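Long-range contacts in citrate synthase (Metallosphaera sedula, PDB 6ABX), which probably catalyses the condensation of oxaloacetate with acetyl-CoA and water to give citrate and CoA, a step of the tricarboxylic acid cycle: residues I12-I20 with D178-L189; M92-G103 with Y199-K210. All coordinates share one frame; numbering follows the deposited sequence.

Interaction 1: I12-I20 with D178-L189; sequences IKETSITYI and DHEMNASTMACL
Ile20 CD1 lies over one face of the His179 imidazole, 3.6 Å from the ring centroid and 9° off its normal, a CH-pi contact. The ring's ND1 hydrogen-bonds a bound citrate anion and its NE2 hydrogen-bonds Tyr256 OH. This is the oxaloacetate pocket of citrate synthase, which also uses Asn182, the N-cap of the helix that starts at Ala183. Thr18 O stands over one face of the Glu180 carboxylate, 3.1 Å from Glu180 CD, an acceptor against an acceptor and no hydrogen bond. Glu180 OE1 takes Ile20 N at 3.1 Å on its syn side, tilted out of the carboxylate plane, with a bent N-H...O angle of 139°. With an alanine here the Ile20 N-H would probably be left without this acceptor, and a gap would be likely to open under Thr18 O. Ile12 CD1 presses on Met181 CE and Leu189 CD1 together, 3.7 Å from each. Lys13 adds CG and CE to this apolar patch, while its NZ forms a salt bridge with Glu342. Thr18 OG1, set beside its own backbone N (chi1 -61°), donates to Asp178 OD2 at 2.6 Å. His339 NE2 also hydrogen-bonds this oxygen, and Glu180 N reaches it from the face opposite Thr18 OG1, closing an Asx turn.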
loop_
_atom_site.group_PDB
_atom_site.type_symbol
_atom_site.label_atom_id
_atom_site.label_comp_id
_atom_site.label_asym_id
_atom_site.label_seq_id
_atom_site.Cartn_x
_atom_site.Cartn_y
_atom_site.Cartn_z
ATOM N N ILE A 12 -16.260 -6.988 -3.248
ATOM C CA ILE A 12 -15.966 -5.642 -2.745
ATOM C C ILE A 12 -16.280 -4.526 -3.732
ATOM O O ILE A 12 -16.258 -3.328 -3.353
ATOM C CB ILE A 12 -14.523 -5.580 -2.235
ATOM C CG1 ILE A 12 -13.512 -5.897 -3.336
ATOM C CG2 ILE A 12 -14.426 -6.477 -1.012
ATOM C CD1 ILE A 12 -13.009 -4.673 -3.988
ATOM N N LYS A 13 -16.560 -4.871 -4.998
ATOM C CA LYS A 13 -16.898 -3.885 -5.995
ATOM C C LYS A 13 -17.612 -4.568 -7.162
ATOM O O LYS A 13 -17.585 -5.800 -7.267
ATOM C CB LYS A 13 -15.667 -3.168 -6.567
ATOM C CG LYS A 13 -14.653 -4.071 -7.268
ATOM C CD LYS A 13 -14.097 -3.538 -8.548
ATOM C CE LYS A 13 -13.482 -2.174 -8.481
ATOM N NZ LYS A 13 -12.883 -1.771 -9.789
ATOM N N GLU A 14 -18.296 -3.752 -7.932
ATOM C CA GLU A 14 -18.761 -4.192 -9.259
ATOM C C GLU A 14 -17.725 -3.738 -10.287
ATOM O O GLU A 14 -17.254 -2.620 -10.204
ATOM C CB GLU A 14 -20.124 -3.587 -9.568
ATOM C CG GLU A 14 -21.244 -4.260 -8.808
ATOM C CD GLU A 14 -22.634 -3.671 -9.045
ATOM O OE1 GLU A 14 -22.768 -2.737 -9.891
ATOM O OE2 GLU A 14 -23.580 -4.169 -8.395
ATOM N N THR A 15 -17.584 -4.526 -11.358
ATOM C CA THR A 15 -16.595 -4.184 -12.362
ATOM C C THR A 15 -17.136 -4.491 -13.743
ATOM O O THR A 15 -17.772 -5.530 -13.924
ATOM C CB THR A 15 -15.232 -4.850 -12.119
ATOM O OG1 THR A 15 -14.253 -4.207 -12.925
ATOM C CG2 THR A 15 -15.172 -6.331 -12.394
ATOM N N SER A 16 -16.633 -3.736 -14.720
ATOM C CA SER A 16 -16.830 -4.070 -16.133
ATOM C C SER A 16 -15.462 -4.243 -16.826
ATOM O O SER A 16 -15.406 -4.409 -18.027
ATOM C CB SER A 16 -17.641 -3.013 -16.795
ATOM O OG SER A 16 -16.909 -1.818 -16.875
ATOM N N ILE A 17 -14.389 -4.247 -16.026
ATOM C CA ILE A 17 -13.015 -4.312 -16.590
ATOM C C ILE A 17 -12.646 -5.724 -17.054
ATOM O O ILE A 17 -12.212 -5.900 -18.229
ATOM C CB ILE A 17 -12.000 -3.713 -15.584
ATOM C CG1 ILE A 17 -12.324 -2.246 -15.297
ATOM C CG2 ILE A 17 -10.594 -3.873 -16.135
ATOM C CD1 ILE A 17 -11.550 -1.678 -14.151
ATOM N N THR A 18 -12.666 -6.688 -16.136
ATOM C CA THR A 18 -12.149 -8.013 -16.344
ATOM C C THR A 18 -13.162 -9.033 -15.816
ATOM O O THR A 18 -13.743 -8.838 -14.739
ATOM C CB THR A 18 -10.798 -8.196 -15.659
ATOM O OG1 THR A 18 -9.931 -7.230 -16.259
ATOM C CG2 THR A 18 -10.297 -9.618 -15.780
ATOM N N TYR A 19 -13.425 -10.044 -16.634
ATOM C CA TYR A 19 -14.189 -11.216 -16.190
ATOM C C TYR A 19 -13.312 -12.452 -16.294
ATOM O O TYR A 19 -12.783 -12.732 -17.379
ATOM C CB TYR A 19 -15.429 -11.434 -17.058
ATOM C CG TYR A 19 -16.173 -12.681 -16.714
ATOM C CD1 TYR A 19 -16.745 -12.815 -15.462
ATOM C CD2 TYR A 19 -16.237 -13.746 -17.591
ATOM C CE1 TYR A 19 -17.370 -13.983 -15.088
ATOM C CE2 TYR A 19 -16.875 -14.927 -17.232
ATOM C CZ TYR A 19 -17.479 -15.015 -15.992
ATOM O OH TYR A 19 -18.073 -16.169 -15.584
ATOM N N ILE A 20 -13.256 -13.238 -15.205
ATOM C CA ILE A 20 -12.600 -14.522 -15.163
ATOM C C ILE A 20 -13.654 -15.619 -15.132
ATOM O O ILE A 20 -14.520 -15.569 -14.242
ATOM C CB ILE A 20 -11.700 -14.632 -13.916
ATOM C CG1 ILE A 20 -10.644 -13.524 -13.878
ATOM C CG2 ILE A 20 -11.097 -16.022 -13.837
ATOM C CD1 ILE A 20 -10.031 -13.297 -12.522
ATOM N N ASP A 178 -4.356 -7.275 -16.189
ATOM C CA ASP A 178 -5.367 -7.259 -15.150
ATOM C C ASP A 178 -5.842 -8.674 -14.833
ATOM O O ASP A 178 -5.875 -9.511 -15.712
ATOM C CB ASP A 178 -6.617 -6.444 -15.499
ATOM C CG ASP A 178 -7.426 -6.104 -14.249
ATOM O OD1 ASP A 178 -6.851 -5.440 -13.351
ATOM O OD2 ASP A 178 -8.577 -6.600 -14.117
ATOM N N HIS A 179 -6.307 -8.857 -13.580
ATOM C CA HIS A 179 -6.911 -10.153 -13.250
ATOM C C HIS A 179 -8.004 -9.959 -12.191
ATOM O O HIS A 179 -8.040 -10.706 -11.242
ATOM C CB HIS A 179 -5.861 -11.171 -12.885
ATOM C CG HIS A 179 -6.239 -12.565 -13.237
ATOM N ND1 HIS A 179 -6.353 -13.566 -12.288
ATOM C CD2 HIS A 179 -6.645 -13.098 -14.422
ATOM C CE1 HIS A 179 -6.739 -14.692 -12.885
ATOM N NE2 HIS A 179 -6.899 -14.446 -14.221
ATOM N N GLU A 180 -8.785 -8.884 -12.328
ATOM C CA GLU A 180 -9.940 -8.651 -11.442
ATOM C C GLU A 180 -9.342 -8.432 -10.020
ATOM O O GLU A 180 -8.370 -7.657 -9.784
ATOM C CB GLU A 180 -10.944 -9.796 -11.736
ATOM C CG GLU A 180 -12.449 -9.408 -11.711
ATOM C CD GLU A 180 -13.559 -10.420 -12.055
ATOM O OE1 GLU A 180 -13.265 -11.506 -12.612
ATOM O OE2 GLU A 180 -14.800 -10.114 -11.794
ATOM N N MET A 181 -9.835 -9.131 -9.004
ATOM C CA MET A 181 -9.672 -8.689 -7.646
ATOM C C MET A 181 -8.599 -9.361 -6.726
ATOM O O MET A 181 -8.800 -9.631 -5.569
ATOM C CB MET A 181 -10.999 -8.978 -6.967
ATOM C CG MET A 181 -11.037 -8.321 -5.734
ATOM S SD MET A 181 -10.175 -6.756 -5.764
ATOM C CE MET A 181 -11.168 -5.798 -6.959
ATOM N N ASN A 182 -7.390 -9.427 -7.116
ATOM C CA ASN A 182 -6.434 -10.144 -6.330
ATOM C C ASN A 182 -6.006 -9.251 -5.138
ATOM O O ASN A 182 -6.408 -8.070 -5.045
ATOM C CB ASN A 182 -5.297 -10.458 -7.286
ATOM C CG ASN A 182 -5.001 -9.306 -8.211
ATOM O OD1 ASN A 182 -4.419 -8.298 -7.824
ATOM N ND2 ASN A 182 -5.479 -9.385 -9.453
ATOM N N ALA A 183 -5.109 -9.757 -4.317
ATOM C CA ALA A 183 -4.636 -9.035 -3.122
ATOM C C ALA A 183 -4.025 -7.675 -3.474
ATOM O O ALA A 183 -4.188 -6.735 -2.725
ATOM C CB ALA A 183 -3.633 -9.867 -2.377
ATOM N N SER A 184 -3.223 -7.572 -4.540
ATOM C CA SER A 184 -2.607 -6.298 -4.890
ATOM C C SER A 184 -3.651 -5.275 -5.360
ATOM O O SER A 184 -3.557 -4.097 -4.965
ATOM C CB SER A 184 -1.455 -6.431 -5.866
ATOM O OG SER A 184 -1.867 -6.964 -7.131
ATOM N N THR A 185 -4.602 -5.696 -6.186
ATOM C CA THR A 185 -5.667 -4.786 -6.591
ATOM C C THR A 185 -6.462 -4.351 -5.352
ATOM O O THR A 185 -6.776 -3.149 -5.253
ATOM C CB THR A 185 -6.549 -5.443 -7.662
ATOM O OG1 THR A 185 -5.688 -5.770 -8.760
ATOM C CG2 THR A 185 -7.711 -4.574 -8.069
ATOM N N MET A 186 -6.700 -5.257 -4.417
ATOM C CA MET A 186 -7.398 -4.888 -3.182
ATOM C C MET A 186 -6.577 -3.828 -2.406
ATOM O O MET A 186 -7.119 -2.882 -1.858
ATOM C CB MET A 186 -7.706 -6.114 -2.321
ATOM C CG MET A 186 -8.395 -5.821 -0.999
ATOM S SD MET A 186 -9.977 -5.061 -1.309
ATOM C CE MET A 186 -10.642 -5.065 0.357
ATOM N N ALA A 187 -5.264 -3.975 -2.308
ATOM C CA ALA A 187 -4.437 -2.985 -1.580
ATOM C C ALA A 187 -4.601 -1.605 -2.206
ATOM O O ALA A 187 -4.773 -0.612 -1.514
ATOM C CB ALA A 187 -2.995 -3.415 -1.577
ATOM N N CYS A 188 -4.599 -1.568 -3.552
ATOM C CA CYS A 188 -4.725 -0.327 -4.286
ATOM C C CYS A 188 -6.071 0.299 -3.914
ATOM O O CYS A 188 -6.136 1.520 -3.770
ATOM C CB CYS A 188 -4.700 -0.505 -5.782
ATOM S SG CYS A 188 -3.082 -1.053 -6.405
ATOM N N LEU A 189 -7.118 -0.529 -3.874
ATOM C CA LEU A 189 -8.492 -0.032 -3.664
ATOM C C LEU A 189 -8.680 0.439 -2.217
ATOM O O LEU A 189 -9.321 1.445 -2.029
ATOM C CB LEU A 189 -9.508 -1.104 -4.014
ATOM C CG LEU A 189 -9.703 -1.352 -5.499
ATOM C CD1 LEU A 189 -10.462 -2.654 -5.718
ATOM C CD2 LEU A 189 -10.494 -0.202 -6.120
#

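Interaction 2: M92-G103 with Y199-K210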
loop_
_atom_site.group_PDB
_atom_site.type_symbol
_atom_site.label_atom_id
_atom_site.label_comp_id
_atom_site.label_asym_id
_atom_site.label_seq_id
_atom_site.Cartn_x
_atom_site.Cartn_y
_atom_site.Cartn_z
ATOM N N MET A 92 11.870 -5.328 -5.975
ATOM C CA MET A 92 10.519 -4.823 -5.617
ATOM C C MET A 92 10.611 -3.687 -4.590
ATOM O O MET A 92 9.862 -2.718 -4.674
ATOM C CB MET A 92 9.635 -5.990 -5.139
ATOM C CG MET A 92 9.100 -6.832 -6.286
ATOM S SD MET A 92 8.015 -5.972 -7.487
ATOM C CE MET A 92 6.450 -6.176 -6.644
ATOM N N ASP A 93 11.597 -3.717 -3.690
ATOM C CA ASP A 93 11.850 -2.610 -2.791
ATOM C C ASP A 93 12.298 -1.384 -3.573
ATOM O O ASP A 93 11.920 -0.283 -3.245
ATOM C CB ASP A 93 12.903 -2.926 -1.720
ATOM C CG ASP A 93 12.457 -4.023 -0.742
ATOM O OD1 ASP A 93 11.281 -4.441 -0.813
ATOM O OD2 ASP A 93 13.312 -4.493 0.081
ATOM N N ILE A 94 13.131 -1.579 -4.610
ATOM C CA ILE A 94 13.577 -0.476 -5.406
ATOM C C ILE A 94 12.374 0.131 -6.134
ATOM O O ILE A 94 12.198 1.299 -6.150
ATOM C CB ILE A 94 14.675 -0.911 -6.388
ATOM C CG1 ILE A 94 15.929 -1.366 -5.640
ATOM C CG2 ILE A 94 14.994 0.228 -7.345
ATOM C CD1 ILE A 94 16.983 -1.995 -6.546
ATOM N N LEU A 95 11.538 -0.724 -6.725
ATOM C CA LEU A 95 10.397 -0.223 -7.471
ATOM C C LEU A 95 9.399 0.474 -6.528
ATOM O O LEU A 95 8.893 1.546 -6.877
ATOM C CB LEU A 95 9.708 -1.392 -8.178
ATOM C CG LEU A 95 8.586 -0.951 -9.124
ATOM C CD1 LEU A 95 9.158 -0.153 -10.273
ATOM C CD2 LEU A 95 7.758 -2.139 -9.623
ATOM N N ARG A 96 9.173 -0.110 -5.328
ATOM C CA ARG A 96 8.282 0.511 -4.306
ATOM C C ARG A 96 8.793 1.935 -4.042
ATOM O O ARG A 96 8.032 2.937 -4.034
ATOM C CB ARG A 96 8.242 -0.350 -3.048
ATOM C CG ARG A 96 7.274 0.086 -1.954
ATOM C CD ARG A 96 7.542 -0.766 -0.719
ATOM N NE ARG A 96 8.860 -0.583 -0.125
ATOM C CZ ARG A 96 9.633 -1.505 0.392
ATOM N NH1 ARG A 96 9.190 -2.746 0.534
ATOM N NH2 ARG A 96 10.835 -1.182 0.856
ATOM N N THR A 97 10.100 2.050 -3.789
ATOM C CA THR A 97 10.703 3.325 -3.392
ATOM C C THR A 97 10.681 4.352 -4.535
ATOM O O THR A 97 10.309 5.541 -4.333
ATOM C CB THR A 97 12.127 3.149 -2.871
ATOM O OG1 THR A 97 12.127 2.126 -1.875
ATOM C CG2 THR A 97 12.633 4.480 -2.352
ATOM N N THR A 98 10.957 3.913 -5.777
ATOM C CA THR A 98 10.998 4.853 -6.909
ATOM C C THR A 98 9.604 5.323 -7.335
ATOM O O THR A 98 9.469 6.471 -7.692
ATOM C CB THR A 98 11.826 4.310 -8.089
ATOM O OG1 THR A 98 11.268 3.062 -8.486
ATOM C CG2 THR A 98 13.271 4.081 -7.714
ATOM N N VAL A 99 8.563 4.477 -7.306
ATOM C CA VAL A 99 7.219 4.942 -7.548
ATOM C C VAL A 99 6.774 5.902 -6.445
ATOM O O VAL A 99 6.080 6.882 -6.724
ATOM C CB VAL A 99 6.240 3.768 -7.779
ATOM C CG1 VAL A 99 4.794 4.240 -7.962
ATOM C CG2 VAL A 99 6.684 2.922 -8.969
ATOM N N SER A 100 7.203 5.658 -5.201
ATOM C CA SER A 100 6.948 6.597 -4.102
ATOM C C SER A 100 7.583 7.960 -4.403
ATOM O O SER A 100 6.951 9.005 -4.238
ATOM C CB SER A 100 7.401 6.019 -2.791
ATOM O OG SER A 100 7.047 6.888 -1.694
ATOM N N MET A 101 8.823 7.938 -4.895
ATOM C CA MET A 101 9.532 9.167 -5.278
ATOM C C MET A 101 8.847 9.858 -6.452
ATOM O O MET A 101 8.706 11.069 -6.453
ATOM C CB MET A 101 10.994 8.907 -5.628
ATOM C CG MET A 101 11.790 8.452 -4.488
ATOM S SD MET A 101 13.442 7.803 -4.974
ATOM C CE MET A 101 14.256 9.286 -5.560
ATOM N N MET A 102 8.386 9.092 -7.431
ATOM C CA MET A 102 7.681 9.632 -8.558
ATOM C C MET A 102 6.454 10.444 -8.109
ATOM O O MET A 102 6.191 11.551 -8.628
ATOM C CB MET A 102 7.250 8.450 -9.446
ATOM C CG MET A 102 7.350 8.642 -10.882
ATOM S SD MET A 102 6.653 7.080 -11.580
ATOM C CE MET A 102 8.122 6.072 -11.662
ATOM N N GLY A 103 5.679 9.889 -7.165
ATOM C CA GLY A 103 4.499 10.500 -6.587
ATOM C C GLY A 103 4.861 11.802 -5.846
ATOM O O GLY A 103 4.190 12.805 -5.975
ATOM N N TYR A 199 -0.680 7.529 -6.979
ATOM C CA TYR A 199 0.674 6.979 -6.702
ATOM C C TYR A 199 0.694 6.201 -5.395
ATOM O O TYR A 199 1.282 5.106 -5.357
ATOM C CB TYR A 199 1.765 8.049 -6.713
ATOM C CG TYR A 199 2.045 8.727 -8.029
ATOM C CD1 TYR A 199 2.918 8.192 -8.968
ATOM C CD2 TYR A 199 1.444 9.942 -8.335
ATOM C CE1 TYR A 199 3.238 8.870 -10.138
ATOM C CE2 TYR A 199 1.755 10.630 -9.493
ATOM C CZ TYR A 199 2.654 10.100 -10.403
ATOM O OH TYR A 199 2.948 10.813 -11.536
ATOM N N SER A 200 0.070 6.736 -4.330
ATOM C CA SER A 200 -0.073 6.017 -3.049
ATOM C C SER A 200 -0.736 4.660 -3.273
ATOM O O SER A 200 -0.277 3.632 -2.749
ATOM C CB SER A 200 -0.871 6.838 -2.072
ATOM O OG SER A 200 -0.147 7.977 -1.645
ATOM N N SER A 201 -1.785 4.641 -4.111
ATOM C CA SER A 201 -2.480 3.342 -4.442
ATOM C C SER A 201 -1.505 2.333 -5.043
ATOM O O SER A 201 -1.448 1.160 -4.605
ATOM C CB SER A 201 -3.668 3.514 -5.365
ATOM O OG SER A 201 -4.653 4.214 -4.683
ATOM N N VAL A 202 -0.795 2.768 -6.086
ATOM C CA VAL A 202 0.106 1.915 -6.799
ATOM C C VAL A 202 1.253 1.455 -5.893
ATOM O O VAL A 202 1.653 0.290 -5.973
ATOM C CB VAL A 202 0.611 2.526 -8.111
ATOM C CG1 VAL A 202 1.788 1.752 -8.745
ATOM C CG2 VAL A 202 -0.535 2.662 -9.109
ATOM N N VAL A 203 1.793 2.337 -5.045
ATOM C CA VAL A 203 2.794 1.946 -4.069
ATOM C C VAL A 203 2.268 0.804 -3.193
ATOM O O VAL A 203 3.015 -0.187 -2.964
ATOM C CB VAL A 203 3.291 3.154 -3.234
ATOM C CG1 VAL A 203 4.123 2.724 -2.054
ATOM C CG2 VAL A 203 4.050 4.139 -4.116
ATOM N N ALA A 204 1.010 0.866 -2.742
ATOM C CA ALA A 204 0.466 -0.221 -1.972
ATOM C C ALA A 204 0.307 -1.481 -2.814
ATOM O O ALA A 204 0.578 -2.568 -2.317
ATOM C CB ALA A 204 -0.840 0.175 -1.356
ATOM N N GLY A 205 -0.113 -1.348 -4.092
ATOM C CA GLY A 205 -0.154 -2.496 -5.014
ATOM C C GLY A 205 1.184 -3.242 -5.107
ATOM O O GLY A 205 1.258 -4.454 -4.951
ATOM N N ILE A 206 2.248 -2.478 -5.289
ATOM C CA ILE A 206 3.616 -3.033 -5.396
ATOM C C ILE A 206 4.020 -3.727 -4.093
ATOM O O ILE A 206 4.576 -4.855 -4.095
ATOM C CB ILE A 206 4.606 -1.927 -5.767
ATOM C CG1 ILE A 206 4.311 -1.384 -7.163
ATOM C CG2 ILE A 206 6.028 -2.471 -5.632
ATOM C CD1 ILE A 206 5.037 -0.098 -7.482
ATOM N N SER A 207 3.693 -3.072 -2.982
ATOM C CA SER A 207 3.988 -3.608 -1.648
ATOM C C SER A 207 3.334 -4.995 -1.469
ATOM O O SER A 207 3.963 -5.919 -0.960
ATOM C CB SER A 207 3.548 -2.630 -0.574
ATOM O OG SER A 207 4.286 -1.416 -0.676
ATOM N N ALA A 208 2.074 -5.170 -1.901
ATOM C CA ALA A 208 1.342 -6.451 -1.826
ATOM C C ALA A 208 1.899 -7.485 -2.813
ATOM O O ALA A 208 2.079 -8.658 -2.502
ATOM C CB ALA A 208 -0.138 -6.236 -2.086
ATOM N N LEU A 209 2.125 -7.046 -4.043
ATOM C CA LEU A 209 2.574 -7.925 -5.133
ATOM C C LEU A 209 3.937 -8.547 -4.809
ATOM O O LEU A 209 4.183 -9.648 -5.261
ATOM C CB LEU A 209 2.636 -7.134 -6.433
ATOM C CG LEU A 209 2.862 -7.961 -7.691
ATOM C CD1 LEU A 209 1.752 -8.959 -7.888
ATOM C CD2 LEU A 209 3.070 -7.066 -8.917
ATOM N N LYS A 210 4.743 -7.886 -3.976
ATOM C CA LYS A 210 6.060 -8.458 -3.566
ATOM C C LYS A 210 5.897 -9.811 -2.855
ATOM O O LYS A 210 6.810 -10.652 -2.871
ATOM C CB LYS A 210 6.769 -7.458 -2.659
ATOM C CG LYS A 210 8.143 -7.926 -2.207
ATOM C CD LYS A 210 8.823 -7.021 -1.232
ATOM C CE LYS A 210 10.006 -7.728 -0.579
ATOM N NZ LYS A 210 10.723 -6.856 0.384
#
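Lys210 reaches across to Met92 and Asp93 on helix 91-105. The two helices are packed antiparallel, with axes 9.1 Å apart and an angle of 178° between their directions. The lysine chain is extended, with CG anti to the backbone N (chi1 -179°), and this carries its amine past Met92. CB and CG lie against Met92 CB, with Lys210 CG at 3.8 Å. CD touches Met92 CB too, and it begins to approach Asp93 OD1. CE lies nearer that oxygen, and Lys210 NZ ends in a salt bridge with Asp93 OD1 at 2.8 Å, on the syn lone pair of that oxygen. Asp93 OD1 also pairs with Arg96 NH1, at 3.0 Å. One carboxylate oxygen therefore holds two cations. NZ has a second acidic partner, Asp197 of the second subunit.

Between the helices the contact is mostly apolar. Ile206 is a knob in a hole made by Met92, Leu95, Arg96 and Val99. Its CD1 meets Val99 CG2 at 3.7 Å, and its CG2 lies against Met92 CE. Val99 CG1 rests on Val202 and Val203. At the far end Gly103 CA sits over one face of the Tyr199 ring, 3.6 Å from its centroid. A CB on Gly103 would clash with Tyr199 CB, so this close approach depends on the missing side chain. Met102 SD lies at the edge of the same ring, a Met-aromatic contact. Tyr199 OH hydrogen-bonds Asp106.

The pair is buried in the helical body of the subunit. Helices 76-85 and 112-134 pack on helix 91-105, while helices 183-192 and 324-343 touch helix 198-209. The second subunit also meets both helices: Thr97 bonds its Ser100, Ser100 bonds its Thr97, Arg96 NE reaches Ser100 of that subunit, and Val203 packs on its Val203.

Both contacts are buried, and their centres lie about 18 Å apart. They meet through consecutive helices: 183-192 of interaction 1 packs on 198-209 of interaction 2, with Cys188 O probably hydrogen-bonded to Ser201 OG. Helix 324-343 touches both contacts. The chemistry differs with place. Interaction 1 joins strands to a loop and helix start at the oxaloacetate pocket, so polar side chains and turns stand beside its apolar patch. Interaction 2 joins two helices through an apolar seam, with its charges gathered at one end. Both reach the second subunit: residues 13-15 run parallel to a strand there, whereas 92-103 and 199-210 meet it mainly through side chains.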